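Local structure of amino Transferase (Eubacterium rectale, 3ELE) at residues 68-81 against 286-298. The protein probably transfers amino groups between amino acids and keto acids, using bound pyridoxal-5'-phosphate as cofactor, as a dimeric class I and II aminotransferase. Residues are numbered along the deposited sequence; the frame is centred on the assembly and turned at random. Where two conformers were deposited one is given.
Sequences ALHGYTSAQGDVET and VCAPSLFQKMIVK. With PLP (pyridoxal-5'-phosphate), chain H.
V286 CG1 meets the Y72 ring obliquely at CD1 (3.8 Å), while phosphate oxygen O2P of PLP lies at the ring's edge, in its plane, and accepts a hydrogen bond from Y72 OH at 2.6 Å. Y72 thus reaches across the dimer interface into an active site whose PLP is also bound by S245 and S247 of the second subunit, as in fold-type I aminotransferases. The second flat group, the Q293 amide, reaches out from helix 290-296 on an extended side chain to tie down the loop before helix 79-93. Q293 OE1 accepts a hydrogen bond from D78 N, in the carbonyl plane, close against G77 CA. Q293 NE2 donates in the amide plane to A288 O and, tilted 24° out of that plane, to T73 OG1 at 2.8 Å. The carboxylate of D78 is turned 48° from this amide and receives K294 NZ on the syn lone pair of OD2, a 2.7 Å salt bridge. A water accepts from K294 NZ and bonds to A68 O and G71 O. S290 OG donates to L69 O at 2.7 Å. Back at the helix, T81 OG1 donates to the backbone carbonyl Q293 O from above its plane, at 2.6 Å and a C=O...O angle of 105°.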
loop_
_atom_site.group_PDB
_atom_site.type_symbol
_atom_site.label_atom_id
_atom_site.label_comp_id
_atom_site.label_asym_id
_atom_site.label_seq_id
_atom_site.Cartn_x
_atom_site.Cartn_y
_atom_site.Cartn_z
ATOM N N ALA A 68 -8.865 -3.823 19.108
ATOM C CA ALA A 68 -9.737 -3.069 18.209
ATOM C C ALA A 68 -8.986 -1.926 17.505
ATOM O O ALA A 68 -9.143 -1.750 16.300
ATOM C CB ALA A 68 -10.947 -2.534 18.986
ATOM N N LEU A 69 -8.181 -1.166 18.256
ATOM C CA LEU A 69 -7.347 -0.075 17.700
ATOM C C LEU A 69 -6.428 -0.564 16.571
ATOM O O LEU A 69 -6.445 -0.025 15.459
ATOM C CB LEU A 69 -6.477 0.564 18.799
ATOM C CG LEU A 69 -5.549 1.738 18.445
ATOM C CD1 LEU A 69 -6.291 2.879 17.751
ATOM C CD2 LEU A 69 -4.834 2.233 19.703
ATOM N N HIS A 70 -5.687 -1.636 16.845
ATOM C CA HIS A 70 -4.684 -2.155 15.893
ATOM C C HIS A 70 -5.153 -3.201 14.887
ATOM O O HIS A 70 -4.356 -3.618 14.055
ATOM C CB HIS A 70 -3.467 -2.674 16.671
ATOM C CG HIS A 70 -2.839 -1.633 17.541
ATOM N ND1 HIS A 70 -2.279 -0.490 17.026
ATOM C CD2 HIS A 70 -2.681 -1.562 18.881
ATOM C CE1 HIS A 70 -1.802 0.245 18.013
ATOM N NE2 HIS A 70 -2.029 -0.386 19.149
ATOM N N GLY A 71 -6.429 -3.591 14.939
ATOM C CA GLY A 71 -6.964 -4.645 14.087
ATOM C C GLY A 71 -7.251 -4.215 12.672
ATOM O O GLY A 71 -7.271 -3.023 12.379
ATOM N N TYR A 72 -7.483 -5.184 11.793
ATOM C CA TYR A 72 -7.894 -4.884 10.418
ATOM C C TYR A 72 -9.239 -4.144 10.453
ATOM O O TYR A 72 -10.111 -4.477 11.262
ATOM C CB TYR A 72 -8.168 -6.145 9.572
ATOM C CG TYR A 72 -7.019 -7.085 9.321
ATOM C CD1 TYR A 72 -5.947 -6.697 8.524
ATOM C CD2 TYR A 72 -7.029 -8.395 9.825
ATOM C CE1 TYR A 72 -4.874 -7.567 8.258
ATOM C CE2 TYR A 72 -5.952 -9.288 9.563
ATOM C CZ TYR A 72 -4.879 -8.850 8.765
ATOM O OH TYR A 72 -3.819 -9.679 8.475
ATOM N N THR A 73 -9.370 -3.127 9.610
ATOM C CA THR A 73 -10.650 -2.477 9.367
ATOM C C THR A 73 -11.173 -3.275 8.138
ATOM O O THR A 73 -10.488 -4.164 7.629
ATOM C CB THR A 73 -10.472 -0.975 9.010
ATOM O OG1 THR A 73 -9.722 -0.831 7.797
ATOM C CG2 THR A 73 -9.742 -0.216 10.133
ATOM N N SER A 74 -12.370 -2.959 7.655
ATOM C CA SER A 74 -12.838 -3.519 6.374
ATOM C C SER A 74 -11.884 -3.009 5.264
ATOM O O SER A 74 -11.101 -2.044 5.482
ATOM C CB SER A 74 -14.261 -3.046 6.079
ATOM O OG SER A 74 -14.282 -1.621 5.983
ATOM N N ALA A 75 -11.945 -3.634 4.090
ATOM C CA ALA A 75 -11.111 -3.235 2.937
ATOM C C ALA A 75 -11.218 -1.736 2.598
ATOM O O ALA A 75 -10.197 -1.064 2.384
ATOM C CB ALA A 75 -11.471 -4.063 1.707
ATOM N N GLN A 76 -12.456 -1.243 2.578
ATOM C CA GLN A 76 -12.767 0.142 2.260
ATOM C C GLN A 76 -12.544 1.134 3.388
ATOM O O GLN A 76 -12.578 2.319 3.126
ATOM C CB GLN A 76 -14.198 0.303 1.693
ATOM C CG GLN A 76 -15.407 0.028 2.634
ATOM C CD GLN A 76 -15.869 -1.426 2.655
ATOM O OE1 GLN A 76 -15.062 -2.355 2.639
ATOM N NE2 GLN A 76 -17.169 -1.618 2.726
ATOM N N GLY A 77 -12.332 0.648 4.618
ATOM C CA GLY A 77 -12.051 1.457 5.797
ATOM C C GLY A 77 -13.223 1.464 6.752
ATOM O O GLY A 77 -14.340 1.103 6.361
ATOM N N ASP A 78 -12.971 1.876 8.002
ATOM C CA ASP A 78 -14.013 2.010 9.023
ATOM C C ASP A 78 -15.151 2.898 8.511
ATOM O O ASP A 78 -14.904 3.964 7.919
ATOM C CB ASP A 78 -13.483 2.703 10.304
ATOM C CG ASP A 78 -12.624 1.814 11.193
ATOM O OD1 ASP A 78 -12.699 0.573 11.106
ATOM O OD2 ASP A 78 -11.886 2.386 12.041
ATOM N N VAL A 79 -16.383 2.487 8.785
ATOM C CA VAL A 79 -17.564 3.274 8.404
ATOM C C VAL A 79 -17.558 4.633 9.139
ATOM O O VAL A 79 -17.975 5.620 8.576
ATOM C CB VAL A 79 -18.892 2.481 8.641
ATOM C CG1 VAL A 79 -19.164 2.259 10.147
ATOM C CG2 VAL A 79 -20.070 3.176 7.976
ATOM N N GLU A 80 -17.022 4.675 10.359
ATOM C CA GLU A 80 -16.926 5.905 11.164
ATOM C C GLU A 80 -15.963 6.931 10.557
ATOM O O GLU A 80 -16.203 8.146 10.626
ATOM C CB GLU A 80 -16.529 5.607 12.614
ATOM C CG GLU A 80 -17.564 4.776 13.399
ATOM C CD GLU A 80 -17.428 3.240 13.262
ATOM O OE1 GLU A 80 -16.506 2.705 12.564
ATOM O OE2 GLU A 80 -18.271 2.565 13.888
ATOM N N THR A 81 -14.877 6.424 9.971
ATOM C CA THR A 81 -13.907 7.247 9.266
ATOM C C THR A 81 -14.525 7.794 7.970
ATOM O O THR A 81 -14.486 9.003 7.727
ATOM C CB THR A 81 -12.607 6.479 9.020
ATOM O OG1 THR A 81 -12.050 6.146 10.303
ATOM C CG2 THR A 81 -11.603 7.326 8.200
ATOM N N VAL A 286 -4.735 -4.104 1.973
ATOM C CA VAL A 286 -5.706 -4.818 2.829
ATOM C C VAL A 286 -6.615 -3.786 3.510
ATOM O O VAL A 286 -7.839 -3.954 3.535
ATOM C CB VAL A 286 -5.012 -5.759 3.801
ATOM C CG1 VAL A 286 -6.009 -6.421 4.751
ATOM C CG2 VAL A 286 -4.232 -6.796 3.019
ATOM N N CYS A 287 -6.010 -2.742 4.067
ATOM C CA CYS A 287 -6.742 -1.591 4.591
ATOM C C CYS A 287 -5.771 -0.453 4.902
ATOM O O CYS A 287 -4.579 -0.708 5.074
ATOM C CB CYS A 287 -7.515 -1.940 5.869
ATOM S SG CYS A 287 -6.540 -2.387 7.334
ATOM N N ALA A 288 -6.289 0.779 4.997
ATOM C CA ALA A 288 -5.485 1.936 5.400
ATOM C C ALA A 288 -5.091 1.733 6.851
ATOM O O ALA A 288 -5.809 1.019 7.570
ATOM C CB ALA A 288 -6.265 3.235 5.245
ATOM N N PRO A 289 -3.961 2.342 7.301
ATOM C CA PRO A 289 -3.555 2.134 8.685
ATOM C C PRO A 289 -4.650 2.518 9.708
ATOM O O PRO A 289 -5.121 3.667 9.748
ATOM C CB PRO A 289 -2.299 2.989 8.817
ATOM C CG PRO A 289 -1.771 3.079 7.446
ATOM C CD PRO A 289 -2.991 3.213 6.608
ATOM N N SER A 290 -5.032 1.525 10.500
ATOM C CA SER A 290 -6.143 1.610 11.449
ATOM C C SER A 290 -6.014 2.773 12.451
ATOM O O SER A 290 -6.985 3.478 12.694
ATOM C CB SER A 290 -6.293 0.270 12.171
ATOM O OG SER A 290 -7.471 0.230 12.946
ATOM N N LEU A 291 -4.812 2.975 12.995
ATOM C CA LEU A 291 -4.546 4.073 13.959
ATOM C C LEU A 291 -4.902 5.422 13.325
ATOM O O LEU A 291 -5.585 6.248 13.951
ATOM C CB LEU A 291 -3.076 4.064 14.434
ATOM C CG LEU A 291 -2.552 5.259 15.238
ATOM C CD1 LEU A 291 -3.376 5.386 16.480
ATOM C CD2 LEU A 291 -1.072 5.110 15.571
ATOM N N PHE A 292 -4.470 5.601 12.069
ATOM C CA PHE A 292 -4.707 6.846 11.311
ATOM C C PHE A 292 -6.155 7.002 10.848
ATOM O O PHE A 292 -6.658 8.116 10.860
ATOM C CB PHE A 292 -3.666 7.039 10.204
ATOM C CG PHE A 292 -2.256 7.073 10.736
ATOM C CD1 PHE A 292 -1.847 8.093 11.594
ATOM C CD2 PHE A 292 -1.344 6.080 10.435
ATOM C CE1 PHE A 292 -0.549 8.100 12.123
ATOM C CE2 PHE A 292 -0.045 6.091 10.955
ATOM C CZ PHE A 292 0.341 7.083 11.794
ATOM N N GLN A 293 -6.833 5.912 10.486
ATOM C CA GLN A 293 -8.276 5.979 10.179
ATOM C C GLN A 293 -9.073 6.501 11.368
ATOM O O GLN A 293 -9.906 7.388 11.206
ATOM C CB GLN A 293 -8.864 4.623 9.786
ATOM C CG GLN A 293 -8.374 4.055 8.459
ATOM C CD GLN A 293 -9.235 2.895 7.987
ATOM O OE1 GLN A 293 -10.457 3.012 7.954
ATOM N NE2 GLN A 293 -8.603 1.779 7.593
ATOM N N LYS A 294 -8.793 5.953 12.557
ATOM C CA LYS A 294 -9.482 6.344 13.786
ATOM C C LYS A 294 -9.138 7.785 14.186
ATOM O O LYS A 294 -10.014 8.524 14.633
ATOM C CB LYS A 294 -9.257 5.316 14.909
ATOM C CG LYS A 294 -9.773 3.905 14.496
ATOM C CD LYS A 294 -9.701 2.887 15.603
ATOM C CE LYS A 294 -9.597 1.452 15.090
ATOM N NZ LYS A 294 -10.534 1.071 13.992
HETATM N N MSE A 295 -7.880 8.180 13.971
HETATM C CA MSE A 295 -7.414 9.550 14.263
HETATM C C MSE A 295 -8.096 10.602 13.366
HETATM O O MSE A 295 -8.450 11.688 13.844
HETATM C CB MSE A 295 -5.872 9.623 14.151
HETATM C CG MSE A 295 -5.223 11.012 14.270
HETATM SE SE MSE A 295 -5.206 12.085 12.636
HETATM C CE MSE A 295 -4.151 10.963 11.505
ATOM N N ILE A 296 -8.250 10.289 12.074
ATOM C CA ILE A 296 -8.873 11.199 11.077
ATOM C C ILE A 296 -10.318 11.621 11.441
ATOM O O ILE A 296 -10.740 12.732 11.089
ATOM C CB ILE A 296 -8.746 10.632 9.584
ATOM C CG1 ILE A 296 -7.489 11.175 8.880
ATOM C CG2 ILE A 296 -9.910 11.000 8.690
ATOM C CD1 ILE A 296 -6.293 10.392 9.114
ATOM N N VAL A 297 -11.037 10.756 12.167
ATOM C CA VAL A 297 -12.399 11.029 12.644
ATOM C C VAL A 297 -12.476 12.359 13.414
ATOM O O VAL A 297 -13.445 13.106 13.249
ATOM C CB VAL A 297 -12.940 9.860 13.534
ATOM C CG1 VAL A 297 -14.324 10.186 14.159
ATOM C CG2 VAL A 297 -13.013 8.582 12.733
ATOM N N LYS A 298 -11.433 12.649 14.205
ATOM C CA LYS A 298 -11.329 13.856 15.024
ATOM C C LYS A 298 -10.533 15.044 14.430
ATOM O O LYS A 298 -10.399 16.078 15.106
ATOM C CB LYS A 298 -10.755 13.470 16.402
ATOM C CG LYS A 298 -11.542 12.316 17.046
ATOM C CD LYS A 298 -11.500 12.308 18.559
ATOM C CE LYS A 298 -12.435 11.226 19.139
ATOM N NZ LYS A 298 -13.887 11.415 18.768
HETATM N N1 PLP H . 0.088 -14.906 4.667
HETATM C C2 PLP H . -0.780 -15.745 5.371
HETATM C C2A PLP H . -0.564 -17.213 5.303
HETATM C C3 PLP H . -1.817 -15.194 6.142
HETATM O O3 PLP H . -2.647 -16.015 6.854
HETATM C C4 PLP H . -1.985 -13.789 6.183
HETATM C C4A PLP H . -3.160 -13.231 6.956
HETATM O O4A PLP H . -4.146 -12.798 6.349
HETATM C C5 PLP H . -1.080 -12.960 5.454
HETATM C C6 PLP H . -0.046 -13.531 4.684
HETATM C C5A PLP H . -1.200 -11.456 5.417
HETATM O O4P PLP H . -0.632 -10.784 6.515
HETATM P P PLP H . -0.609 -9.159 6.446
HETATM O O1P PLP H . 0.580 -8.620 7.197
HETATM O O2P PLP H . -1.875 -8.669 7.077
HETATM O O3P PLP H . -0.576 -8.695 5.019
HETATM O O HOH W 1 -9.616 -1.921 13.590
HETATM O O HOH W 2 -8.923 0.940 4.025
HETATM O O HOH W 3 -13.674 -0.191 13.587
#